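Local structure of cell envelope-related transcriptional attenuator domain-containing protein (Eubacterium siraeum, 4OBM) at residues S87-L92 against N247-A252; I94-R99 against Q206-A211; Q141-T144 against A150-T153; D161-C166 against D240-D245. The protein is of unknown function but belongs to the LytR-CpsA-Psr family, whose members are linked to building the bacterial cell envelope. All coordinates share one frame; numbering follows the deposited sequence.

Contact 1. Residues S87-L92 against N247-A252; sequences SSKTGL and NSWNSA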
loop_
_atom_site.group_PDB
_atom_site.type_symbol
_atom_site.label_atom_id
_atom_site.label_comp_id
_atom_site.label_asym_id
_atom_site.label_seq_id
_atom_site.Cartn_x
_atom_site.Cartn_y
_atom_site.Cartn_z
ATOM N N SER A 87 -10.581 8.470 3.947
ATOM C CA SER A 87 -11.135 9.223 2.813
ATOM C C SER A 87 -11.441 10.674 3.207
ATOM O O SER A 87 -11.044 11.597 2.494
ATOM C CB SER A 87 -12.389 8.547 2.266
ATOM O OG SER A 87 -12.054 7.374 1.542
ATOM N N SER A 88 -12.119 10.872 4.354
ATOM C CA SER A 88 -12.474 12.195 4.879
ATOM C C SER A 88 -11.238 13.066 5.179
ATOM O O SER A 88 -11.287 14.274 4.974
ATOM C CB SER A 88 -13.304 12.049 6.155
ATOM O OG SER A 88 -12.507 11.625 7.252
ATOM N N LYS A 89 -10.154 12.459 5.694
ATOM C CA LYS A 89 -8.941 13.185 6.100
ATOM C C LYS A 89 -7.966 13.479 4.953
ATOM O O LYS A 89 -7.167 14.405 5.086
ATOM C CB LYS A 89 -8.197 12.406 7.209
ATOM C CG LYS A 89 -8.908 12.395 8.566
ATOM C CD LYS A 89 -8.733 13.707 9.344
ATOM C CE LYS A 89 -9.871 13.943 10.310
ATOM N NZ LYS A 89 -9.401 14.446 11.632
ATOM N N THR A 90 -8.008 12.698 3.846
ATOM C CA THR A 90 -7.062 12.838 2.728
ATOM C C THR A 90 -7.641 13.430 1.432
ATOM O O THR A 90 -6.869 13.777 0.535
ATOM C CB THR A 90 -6.464 11.462 2.375
ATOM O OG1 THR A 90 -7.523 10.568 2.027
ATOM C CG2 THR A 90 -5.598 10.870 3.504
ATOM N N GLY A 91 -8.970 13.480 1.309
ATOM C CA GLY A 91 -9.642 13.939 0.094
ATOM C C GLY A 91 -9.712 12.847 -0.960
ATOM O O GLY A 91 -10.120 13.095 -2.099
ATOM N N LEU A 92 -9.291 11.617 -0.571
ATOM C CA LEU A 92 -9.317 10.434 -1.418
ATOM C C LEU A 92 -10.681 9.806 -1.371
ATOM O O LEU A 92 -11.442 10.066 -0.436
ATOM C CB LEU A 92 -8.265 9.395 -0.962
ATOM C CG LEU A 92 -6.770 9.725 -1.125
ATOM C CD1 LEU A 92 -5.922 8.674 -0.438
ATOM C CD2 LEU A 92 -6.375 9.831 -2.593
ATOM N N ASN A 247 -1.192 18.791 10.489
ATOM C CA ASN A 247 -0.379 19.379 9.418
ATOM C C ASN A 247 0.152 18.318 8.456
ATOM O O ASN A 247 0.578 18.652 7.350
ATOM C CB ASN A 247 0.782 20.196 9.991
ATOM C CG ASN A 247 0.362 21.327 10.893
ATOM O OD1 ASN A 247 -0.629 22.031 10.656
ATOM N ND2 ASN A 247 1.129 21.529 11.944
ATOM N N SER A 248 0.128 17.049 8.875
ATOM C CA SER A 248 0.532 15.918 8.051
ATOM C C SER A 248 -0.504 15.697 6.929
ATOM O O SER A 248 -0.111 15.454 5.785
ATOM C CB SER A 248 0.688 14.665 8.906
ATOM O OG SER A 248 1.359 13.643 8.193
ATOM N N TRP A 249 -1.826 15.845 7.250
ATOM C CA TRP A 249 -2.924 15.687 6.283
ATOM C C TRP A 249 -2.786 16.651 5.117
ATOM O O TRP A 249 -3.159 16.290 4.005
ATOM C CB TRP A 249 -4.318 15.860 6.933
ATOM C CG TRP A 249 -4.648 14.852 8.000
ATOM C CD1 TRP A 249 -5.004 15.118 9.290
ATOM C CD2 TRP A 249 -4.626 13.421 7.874
ATOM N NE1 TRP A 249 -5.190 13.940 9.982
ATOM C CE2 TRP A 249 -4.982 12.884 9.133
ATOM C CE3 TRP A 249 -4.325 12.533 6.824
ATOM C CZ2 TRP A 249 -5.059 11.504 9.363
ATOM C CZ3 TRP A 249 -4.397 11.166 7.059
ATOM C CH2 TRP A 249 -4.749 10.666 8.317
ATOM N N ASN A 250 -2.227 17.856 5.362
ATOM C CA ASN A 250 -2.025 18.872 4.327
ATOM C C ASN A 250 -0.852 18.485 3.425
ATOM O O ASN A 250 -0.922 18.694 2.213
ATOM C CB ASN A 250 -1.808 20.253 4.947
ATOM C CG ASN A 250 -2.419 21.372 4.142
ATOM O OD1 ASN A 250 -1.999 21.669 3.017
ATOM N ND2 ASN A 250 -3.419 22.029 4.708
ATOM N N SER A 251 0.214 17.890 4.012
ATOM C CA SER A 251 1.368 17.419 3.243
ATOM C C SER A 251 0.973 16.180 2.427
ATOM O O SER A 251 1.404 16.039 1.276
ATOM C CB SER A 251 2.558 17.141 4.154
ATOM O OG SER A 251 3.107 18.367 4.609
ATOM N N ALA A 252 0.084 15.334 2.999
ATOM C CA ALA A 252 -0.465 14.140 2.363
ATOM C C ALA A 252 -1.327 14.526 1.174
ATOM O O ALA A 252 -1.223 13.897 0.129
ATOM C CB ALA A 252 -1.277 13.333 3.364
#
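Helix-to-helix packing through a single tryptophan is the theme here: K89 and T90, at the C-terminal end of helix 70-90, meet W249 of helix 246-256. The lysine acts through its hydrocarbon stem. Its CB sits over the six-membered ring of W249, 3.6 Å from the centroid and only 6° off the ring normal, a textbook CH-pi contact. A bend at chi2 (-78°) keeps CG and CD above the same face, and K89 CD comes to rest 3.6 Å from W249 NE1. The charged end then runs on past the indole, where NZ makes a weak hydrogen bond to I64 O. T90 adds its methyl, CG2 lying obliquely 3.8 Å from W249 CZ3. Y58 and I64 also touch the indole, which is buried. Were W249 an alanine, the stem of K89 would probably lose the flat surface it lies on and a gap would open between the two helix ends. The helix ends at T90, and G91 follows with a positive phi that suits glycine; T90 OG1 is tied on both sides of this turn: it bonds L86 O and accepts a weak 3.3 Å bond from L92 N.

Contact 2. Residues I94-R99 against Q206-A211; sequences INKYIR and QSDYDA
Strand 94-100 and the short helix 206-210 stand well apart, the nearest CA atoms, those of K96 and D208, being 9.1 Å from each other, and a long lysine and a short aspartate close the distance. Each of the two points its CB at the other segment. The lysine bends at chi2 (-50°), runs straight to its tip, and crosses the aspartate at about a right angle. K96 NZ forms a salt bridge with D208 OD2 at 3.4 Å, while K96 CE lies slightly nearer the same oxygen, at 3.3 Å. The ammonium therefore comes up beside the carboxylate with its last methylene leading. This is a long pairing, and both partners have other holds: NZ is hydrogen-bonded to N203 O, and D208 OD2 accepts from E205 N just ahead of the helix. Within the same turn, Q206 NE2 donates to D210 OD1 at 2.7 Å, on the syn side of the carboxylate but 28° out of its plane. A tetraethylene glycol, probably from the crystallisation liquor, lies about 4 Å from the D208 side chain. In the main sheet, strand 94-100 runs between strands 24-30 and 201-202, with I94 packed on helix 70-90, while Y209 packs on L189 and I193 of helix 186-199 and its hydroxyl is bonded to D190.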
loop_
_atom_site.group_PDB
_atom_site.type_symbol
_atom_site.label_atom_id
_atom_site.label_comp_id
_atom_site.label_asym_id
_atom_site.label_seq_id
_atom_site.Cartn_x
_atom_site.Cartn_y
_atom_site.Cartn_z
ATOM N N ILE A 94 -11.592 6.219 -1.091
ATOM C CA ILE A 94 -11.172 4.833 -0.768
ATOM C C ILE A 94 -12.376 3.992 -0.358
ATOM O O ILE A 94 -12.949 4.218 0.704
ATOM C CB ILE A 94 -10.062 4.796 0.345
ATOM C CG1 ILE A 94 -9.034 5.946 0.187
ATOM C CG2 ILE A 94 -9.371 3.415 0.414
ATOM C CD1 ILE A 94 -8.320 6.374 1.450
ATOM N N ASN A 95 -12.757 3.024 -1.191
ATOM C CA ASN A 95 -13.895 2.133 -0.933
ATOM C C ASN A 95 -13.431 0.678 -0.907
ATOM O O ASN A 95 -14.034 -0.155 -0.227
ATOM C CB ASN A 95 -14.990 2.303 -2.015
ATOM C CG ASN A 95 -15.327 3.727 -2.421
ATOM O OD1 ASN A 95 -15.303 4.079 -3.607
ATOM N ND2 ASN A 95 -15.700 4.571 -1.460
ATOM N N LYS A 96 -12.378 0.368 -1.696
ATOM C CA LYS A 96 -11.865 -0.985 -1.832
ATOM C C LYS A 96 -10.692 -1.254 -0.923
ATOM O O LYS A 96 -9.899 -0.361 -0.583
ATOM C CB LYS A 96 -11.506 -1.313 -3.290
ATOM C CG LYS A 96 -12.682 -1.262 -4.278
ATOM C CD LYS A 96 -13.921 -2.061 -3.821
ATOM C CE LYS A 96 -15.047 -1.926 -4.818
ATOM N NZ LYS A 96 -16.128 -2.903 -4.562
ATOM N N TYR A 97 -10.623 -2.502 -0.474
ATOM C CA TYR A 97 -9.558 -2.924 0.426
ATOM C C TYR A 97 -9.140 -4.352 0.150
ATOM O O TYR A 97 -9.920 -5.112 -0.428
ATOM C CB TYR A 97 -10.014 -2.790 1.899
ATOM C CG TYR A 97 -11.195 -3.661 2.265
ATOM C CD1 TYR A 97 -11.019 -4.995 2.636
ATOM C CD2 TYR A 97 -12.485 -3.141 2.290
ATOM C CE1 TYR A 97 -12.106 -5.811 2.933
ATOM C CE2 TYR A 97 -13.576 -3.937 2.623
ATOM C CZ TYR A 97 -13.382 -5.269 2.955
ATOM O OH TYR A 97 -14.470 -6.043 3.278
ATOM N N ILE A 98 -7.939 -4.729 0.627
ATOM C CA ILE A 98 -7.431 -6.102 0.610
ATOM C C ILE A 98 -6.863 -6.407 1.998
ATOM O O ILE A 98 -5.928 -5.738 2.426
ATOM C CB ILE A 98 -6.369 -6.433 -0.502
ATOM C CG1 ILE A 98 -6.826 -6.016 -1.922
ATOM C CG2 ILE A 98 -5.976 -7.945 -0.448
ATOM C CD1 ILE A 98 -5.685 -5.920 -2.909
ATOM N N ARG A 99 -7.399 -7.402 2.690
ATOM C CA ARG A 99 -6.787 -7.802 3.952
ATOM C C ARG A 99 -6.006 -9.058 3.684
ATOM O O ARG A 99 -6.592 -10.103 3.376
ATOM C CB ARG A 99 -7.796 -8.002 5.103
ATOM C CG ARG A 99 -7.117 -8.594 6.354
ATOM C CD ARG A 99 -8.107 -9.116 7.372
ATOM N NE ARG A 99 -8.942 -8.023 7.846
ATOM C CZ ARG A 99 -9.755 -8.081 8.886
ATOM N NH1 ARG A 99 -9.850 -9.199 9.603
ATOM N NH2 ARG A 99 -10.476 -7.028 9.223
ATOM N N GLN A 206 -14.268 -8.342 -9.981
ATOM C CA GLN A 206 -13.688 -8.455 -11.319
ATOM C C GLN A 206 -13.980 -7.193 -12.164
ATOM O O GLN A 206 -13.112 -6.749 -12.906
ATOM C CB GLN A 206 -14.225 -9.721 -12.011
ATOM C CG GLN A 206 -13.618 -10.029 -13.376
ATOM C CD GLN A 206 -12.158 -10.357 -13.276
ATOM O OE1 GLN A 206 -11.738 -11.204 -12.478
ATOM N NE2 GLN A 206 -11.358 -9.681 -14.081
ATOM N N SER A 207 -15.164 -6.588 -11.991
ATOM C CA SER A 207 -15.572 -5.372 -12.706
ATOM C C SER A 207 -14.661 -4.167 -12.359
ATOM O O SER A 207 -14.407 -3.341 -13.231
ATOM C CB SER A 207 -17.032 -5.044 -12.406
ATOM O OG SER A 207 -17.277 -4.967 -11.011
ATOM N N ASP A 208 -14.157 -4.100 -11.094
ATOM C CA ASP A 208 -13.259 -3.045 -10.574
ATOM C C ASP A 208 -11.908 -3.105 -11.256
ATOM O O ASP A 208 -11.391 -2.070 -11.691
ATOM C CB ASP A 208 -13.075 -3.170 -9.051
ATOM C CG ASP A 208 -14.366 -3.103 -8.276
ATOM O OD1 ASP A 208 -15.166 -2.193 -8.547
ATOM O OD2 ASP A 208 -14.578 -3.974 -7.397
ATOM N N TYR A 209 -11.347 -4.323 -11.358
ATOM C CA TYR A 209 -10.086 -4.570 -12.053
ATOM C C TYR A 209 -10.223 -4.291 -13.571
ATOM O O TYR A 209 -9.361 -3.599 -14.116
ATOM C CB TYR A 209 -9.595 -6.016 -11.801
ATOM C CG TYR A 209 -8.463 -6.459 -12.709
ATOM C CD1 TYR A 209 -7.136 -6.164 -12.401
ATOM C CD2 TYR A 209 -8.715 -7.227 -13.846
ATOM C CE1 TYR A 209 -6.090 -6.611 -13.210
ATOM C CE2 TYR A 209 -7.679 -7.659 -14.671
ATOM C CZ TYR A 209 -6.367 -7.370 -14.335
ATOM O OH TYR A 209 -5.347 -7.808 -15.144
ATOM N N ASP A 210 -11.297 -4.822 -14.238
ATOM C CA ASP A 210 -11.552 -4.686 -15.678
ATOM C C ASP A 210 -11.720 -3.232 -16.153
ATOM O O ASP A 210 -11.525 -2.942 -17.335
ATOM C CB ASP A 210 -12.808 -5.469 -16.082
ATOM C CG ASP A 210 -12.692 -6.981 -15.979
ATOM O OD1 ASP A 210 -11.594 -7.479 -15.598
ATOM O OD2 ASP A 210 -13.688 -7.666 -16.262
ATOM N N ALA A 211 -12.124 -2.343 -15.253
ATOM C CA ALA A 211 -12.329 -0.939 -15.564
ATOM C C ALA A 211 -11.022 -0.142 -15.417
ATOM O O ALA A 211 -10.924 0.975 -15.948
ATOM C CB ALA A 211 -13.411 -0.369 -14.652
#

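Contact 3. Residues Q141-T144 against A150-T153; sequences QIFT and AYLT
Two residues ahead of F143, whose ring meets that of Y151, Q141 NE2 is gripped by two backbone oxygens, K137 O and G139 O, and the amide is thereby tied to the chain just before its own strand. The backbone of that strand pairs with strand 115-119, Q141 with L117 and F143 with T115. On the helical side, Y151 O takes a hydrogen bond from the hydroxyl of Y157, and L152 O one from N169 ND2. Between these polar fixtures the contact itself is wholly apolar. The two rings are nearly parallel, their planes 20° apart, but they are slid so far past one another that they barely overlap and their centroids stand 5.2 Å apart. What touches is a corner of each: F143 CE2 lies 3.7 Å from Y151 CD2 and 3.9 Å from Y151 CB, and F143 CZ is also 3.9 Å from Y151 CD2. The tyrosine carries its ring with CG opposite the backbone N (chi1 -173°), a setting that brings its CD2 up to F143 CE2. T144 occupies the N-cap position of helix 145-152; its N is bonded to Q147 OE1, while its side chain makes no capping bond. Further packing comes from L117 and V119 against F143, and from P120, L168 and V172 against Y151. With so little ring overlap, the pair probably owes its hold to dispersion and burial of apolar surface more than to a directed stacking force.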
loop_
_atom_site.group_PDB
_atom_site.type_symbol
_atom_site.label_atom_id
_atom_site.label_comp_id
_atom_site.label_asym_id
_atom_site.label_seq_id
_atom_site.Cartn_x
_atom_site.Cartn_y
_atom_site.Cartn_z
ATOM N N GLN A 141 20.703 -7.503 -1.490
ATOM C CA GLN A 141 20.403 -8.931 -1.543
ATOM C C GLN A 141 19.070 -9.238 -2.213
ATOM O O GLN A 141 18.168 -8.399 -2.178
ATOM C CB GLN A 141 20.364 -9.498 -0.106
ATOM C CG GLN A 141 21.664 -9.403 0.688
ATOM C CD GLN A 141 21.396 -9.427 2.172
ATOM O OE1 GLN A 141 21.473 -10.473 2.821
ATOM N NE2 GLN A 141 21.065 -8.278 2.742
ATOM N N ILE A 142 18.925 -10.481 -2.741
ATOM C CA ILE A 142 17.726 -10.976 -3.428
ATOM C C ILE A 142 16.847 -11.655 -2.411
ATOM O O ILE A 142 17.225 -12.696 -1.872
ATOM C CB ILE A 142 18.055 -11.914 -4.639
ATOM C CG1 ILE A 142 18.945 -11.203 -5.690
ATOM C CG2 ILE A 142 16.752 -12.423 -5.297
ATOM C CD1 ILE A 142 19.865 -12.137 -6.512
ATOM N N PHE A 143 15.667 -11.083 -2.156
ATOM C CA PHE A 143 14.758 -11.607 -1.141
ATOM C C PHE A 143 13.675 -12.501 -1.723
ATOM O O PHE A 143 12.908 -12.052 -2.569
ATOM C CB PHE A 143 14.102 -10.451 -0.355
ATOM C CG PHE A 143 14.953 -9.821 0.724
ATOM C CD1 PHE A 143 16.021 -8.986 0.398
ATOM C CD2 PHE A 143 14.655 -10.017 2.071
ATOM C CE1 PHE A 143 16.812 -8.410 1.397
ATOM C CE2 PHE A 143 15.444 -9.428 3.072
ATOM C CZ PHE A 143 16.520 -8.636 2.726
ATOM N N THR A 144 13.578 -13.752 -1.228
ATOM C CA THR A 144 12.510 -14.669 -1.619
ATOM C C THR A 144 11.275 -14.313 -0.767
ATOM O O THR A 144 11.396 -13.507 0.156
ATOM C CB THR A 144 12.930 -16.139 -1.516
ATOM O OG1 THR A 144 13.404 -16.410 -0.206
ATOM C CG2 THR A 144 13.957 -16.542 -2.576
ATOM N N ALA A 150 9.296 -11.860 6.467
ATOM C CA ALA A 150 9.984 -11.746 7.769
ATOM C C ALA A 150 10.646 -10.366 7.966
ATOM O O ALA A 150 10.527 -9.775 9.043
ATOM C CB ALA A 150 11.018 -12.848 7.918
ATOM N N TYR A 151 11.302 -9.842 6.923
ATOM C CA TYR A 151 11.928 -8.507 6.948
ATOM C C TYR A 151 10.875 -7.409 7.164
ATOM O O TYR A 151 11.060 -6.524 7.984
ATOM C CB TYR A 151 12.715 -8.249 5.624
ATOM C CG TYR A 151 13.554 -6.978 5.568
ATOM C CD1 TYR A 151 14.160 -6.462 6.714
ATOM C CD2 TYR A 151 13.803 -6.336 4.355
ATOM C CE1 TYR A 151 14.953 -5.316 6.662
ATOM C CE2 TYR A 151 14.605 -5.193 4.291
ATOM C CZ TYR A 151 15.171 -4.683 5.449
ATOM O OH TYR A 151 15.951 -3.553 5.407
ATOM N N LEU A 152 9.775 -7.493 6.433
ATOM C CA LEU A 152 8.687 -6.532 6.406
ATOM C C LEU A 152 7.889 -6.454 7.722
ATOM O O LEU A 152 7.330 -5.391 8.033
ATOM C CB LEU A 152 7.758 -6.932 5.252
ATOM C CG LEU A 152 6.876 -5.847 4.632
ATOM C CD1 LEU A 152 7.707 -4.773 3.938
ATOM C CD2 LEU A 152 5.865 -6.467 3.653
ATOM N N THR A 153 7.819 -7.581 8.463
ATOM C CA THR A 153 7.018 -7.717 9.663
ATOM C C THR A 153 7.826 -7.826 10.986
ATOM O O THR A 153 7.238 -8.227 11.998
ATOM C CB THR A 153 6.077 -8.932 9.525
ATOM O OG1 THR A 153 6.850 -10.117 9.412
ATOM C CG2 THR A 153 5.145 -8.812 8.337
#

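Contact 4. Residues D161-C166 against D240-D245; sequences DELYPC and DDYIID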
loop_
_atom_site.group_PDB
_atom_site.type_symbol
_atom_site.label_atom_id
_atom_site.label_comp_id
_atom_site.label_asym_id
_atom_site.label_seq_id
_atom_site.Cartn_x
_atom_site.Cartn_y
_atom_site.Cartn_z
ATOM N N ASP A 161 13.081 5.527 16.057
ATOM C CA ASP A 161 12.080 6.033 15.107
ATOM C C ASP A 161 10.779 5.198 15.092
ATOM O O ASP A 161 10.764 4.070 14.585
ATOM C CB ASP A 161 12.684 6.074 13.695
ATOM C CG ASP A 161 11.953 6.941 12.697
ATOM O OD1 ASP A 161 10.893 7.504 13.056
ATOM O OD2 ASP A 161 12.457 7.086 11.563
ATOM N N GLU A 162 9.689 5.764 15.663
ATOM C CA GLU A 162 8.395 5.071 15.717
ATOM C C GLU A 162 7.803 4.854 14.310
ATOM O O GLU A 162 7.014 3.930 14.132
ATOM C CB GLU A 162 7.385 5.806 16.617
ATOM C CG GLU A 162 6.759 4.870 17.647
ATOM C CD GLU A 162 5.480 5.331 18.326
ATOM O OE1 GLU A 162 4.579 4.482 18.528
ATOM O OE2 GLU A 162 5.385 6.530 18.677
ATOM N N LEU A 163 8.227 5.676 13.317
ATOM C CA LEU A 163 7.763 5.587 11.931
ATOM C C LEU A 163 8.622 4.660 11.068
ATOM O O LEU A 163 8.228 4.365 9.946
ATOM C CB LEU A 163 7.714 6.981 11.287
ATOM C CG LEU A 163 6.623 7.914 11.789
ATOM C CD1 LEU A 163 6.788 9.297 11.171
ATOM C CD2 LEU A 163 5.220 7.338 11.486
ATOM N N TYR A 164 9.778 4.195 11.576
ATOM C CA TYR A 164 10.679 3.307 10.829
ATOM C C TYR A 164 9.979 2.048 10.250
ATOM O O TYR A 164 10.240 1.766 9.075
ATOM C CB TYR A 164 11.909 2.891 11.655
ATOM C CG TYR A 164 12.966 2.254 10.781
ATOM C CD1 TYR A 164 13.823 3.037 10.010
ATOM C CD2 TYR A 164 13.047 0.870 10.647
ATOM C CE1 TYR A 164 14.736 2.461 9.131
ATOM C CE2 TYR A 164 13.969 0.282 9.785
ATOM C CZ TYR A 164 14.810 1.082 9.026
ATOM O OH TYR A 164 15.728 0.524 8.177
ATOM N N PRO A 165 9.093 1.292 10.966
ATOM C CA PRO A 165 8.449 0.122 10.319
ATOM C C PRO A 165 7.592 0.529 9.101
ATOM O O PRO A 165 7.507 -0.225 8.133
ATOM C CB PRO A 165 7.598 -0.483 11.435
ATOM C CG PRO A 165 8.187 0.048 12.704
ATOM C CD PRO A 165 8.645 1.426 12.370
ATOM N N CYS A 166 7.016 1.750 9.138
ATOM C CA CYS A 166 6.217 2.355 8.068
ATOM C C CYS A 166 7.110 2.721 6.890
ATOM O O CYS A 166 6.742 2.476 5.744
ATOM C CB CYS A 166 5.470 3.582 8.587
ATOM S SG CYS A 166 4.162 3.201 9.773
ATOM N N ASP A 240 -0.104 5.090 24.759
ATOM C CA ASP A 240 0.265 4.004 23.851
ATOM C C ASP A 240 -0.244 4.291 22.433
ATOM O O ASP A 240 -0.056 3.468 21.538
ATOM C CB ASP A 240 -0.245 2.664 24.387
ATOM C CG ASP A 240 0.470 2.278 25.662
ATOM O OD1 ASP A 240 1.718 2.406 25.707
ATOM O OD2 ASP A 240 -0.214 1.894 26.627
ATOM N N ASP A 241 -0.828 5.492 22.223
ATOM C CA ASP A 241 -1.360 5.935 20.941
ATOM C C ASP A 241 -0.356 6.817 20.169
ATOM O O ASP A 241 0.634 7.308 20.729
ATOM C CB ASP A 241 -2.682 6.697 21.155
ATOM C CG ASP A 241 -3.837 5.866 21.683
ATOM O OD1 ASP A 241 -3.739 4.617 21.652
ATOM O OD2 ASP A 241 -4.848 6.461 22.098
ATOM N N TYR A 242 -0.613 6.985 18.868
ATOM C CA TYR A 242 0.200 7.811 17.985
ATOM C C TYR A 242 -0.744 8.767 17.266
ATOM O O TYR A 242 -1.335 8.418 16.243
ATOM C CB TYR A 242 1.012 6.938 17.016
ATOM C CG TYR A 242 2.015 7.719 16.199
ATOM C CD1 TYR A 242 3.229 8.123 16.749
ATOM C CD2 TYR A 242 1.761 8.040 14.868
ATOM C CE1 TYR A 242 4.157 8.847 15.998
ATOM C CE2 TYR A 242 2.691 8.745 14.103
ATOM C CZ TYR A 242 3.894 9.130 14.667
ATOM O OH TYR A 242 4.803 9.830 13.918
ATOM N N ILE A 243 -0.945 9.941 17.846
ATOM C CA ILE A 243 -1.884 10.928 17.324
ATOM C C ILE A 243 -1.293 11.594 16.083
ATOM O O ILE A 243 -0.256 12.257 16.180
ATOM C CB ILE A 243 -2.274 11.934 18.430
ATOM C CG1 ILE A 243 -2.932 11.188 19.625
ATOM C CG2 ILE A 243 -3.184 13.069 17.875
ATOM C CD1 ILE A 243 -3.226 12.038 20.798
ATOM N N ILE A 244 -1.955 11.393 14.916
ATOM C CA ILE A 244 -1.522 11.965 13.635
ATOM C C ILE A 244 -1.656 13.481 13.695
ATOM O O ILE A 244 -2.696 13.978 14.097
ATOM C CB ILE A 244 -2.286 11.351 12.421
ATOM C CG1 ILE A 244 -1.991 9.821 12.267
ATOM C CG2 ILE A 244 -2.016 12.121 11.105
ATOM C CD1 ILE A 244 -0.463 9.385 12.084
ATOM N N ASP A 245 -0.578 14.199 13.355
ATOM C CA ASP A 245 -0.541 15.668 13.360
ATOM C C ASP A 245 -1.426 16.177 12.233
ATOM O O ASP A 245 -1.349 15.668 11.120
ATOM C CB ASP A 245 0.913 16.172 13.211
ATOM C CG ASP A 245 1.126 17.676 13.320
ATOM O OD1 ASP A 245 0.347 18.434 12.703
ATOM O OD2 ASP A 245 2.130 18.089 13.945
#
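Y242 is packed by several leucine carbons at its tip, but met at its flank by one carboxylate oxygen of a partly exposed glutamate, the first from L163 and the second from E162. At the tip the leucine presses on the phenol oxygen: L163 CG and CD1 both lie 3.4 Å from Y242 OH, and L163 CD2 is 3.9 Å from Y242 CZ. The hydroxyl, though pressed by these carbons, accepts from G235 N. A phenylalanine in place of Y242 would probably leave G235 N without its acceptor and a small gap beside L163. Setting CG of Y242 anti to the backbone N (chi1 -172°) sends the ring out from the strand to this spot. On the sparser side, E162 stretches out in an extended chain and brings OE2 to 3.3 Å from Y242 CD1, its carboxylate turned 84° from the ring plane; this is a touch, not a bond. Both E162 and L163 belong to a type I turn from D161 to Y164, whose shape is stabilised by L163 N donating to D161 OD1 at 3.2 Å from above the carboxylate plane. The turn leads into helix 164-181, and D161 OD2 reaches K167 of that helix in a salt bridge. Across the contact, strand 241-244 forms the middle of a three-stranded sheet, parallel to 62-63 and antiparallel to 235-238, and D245, N-cap of helix 246-256, caps N247 N through OD1.

How the contacts relate
Burial and chemistry go together across the four sites. Contacts 1 and 3 are buried and rest on aromatic rings, one under an aliphatic lysine stem and one beside a second ring; contact 2, at the surface, depends on opposite charges; contact 4 is intermediate, with apolar packing and a carboxylate round one phenol. Contacts 1 and 4 share consecutive elements, strand 241-244 and helix 246-256, and join directly where W249 CZ2 meets I244 CG2 at 3.6 Å. Contact 1 also touches contact 2, through a probable hydrogen bond from I94 N to S87 OG. Contact 3 touches none: contact 4 comes within about 5 Å (nearest atoms), and contacts 1 and 2 lie across the chain's centre.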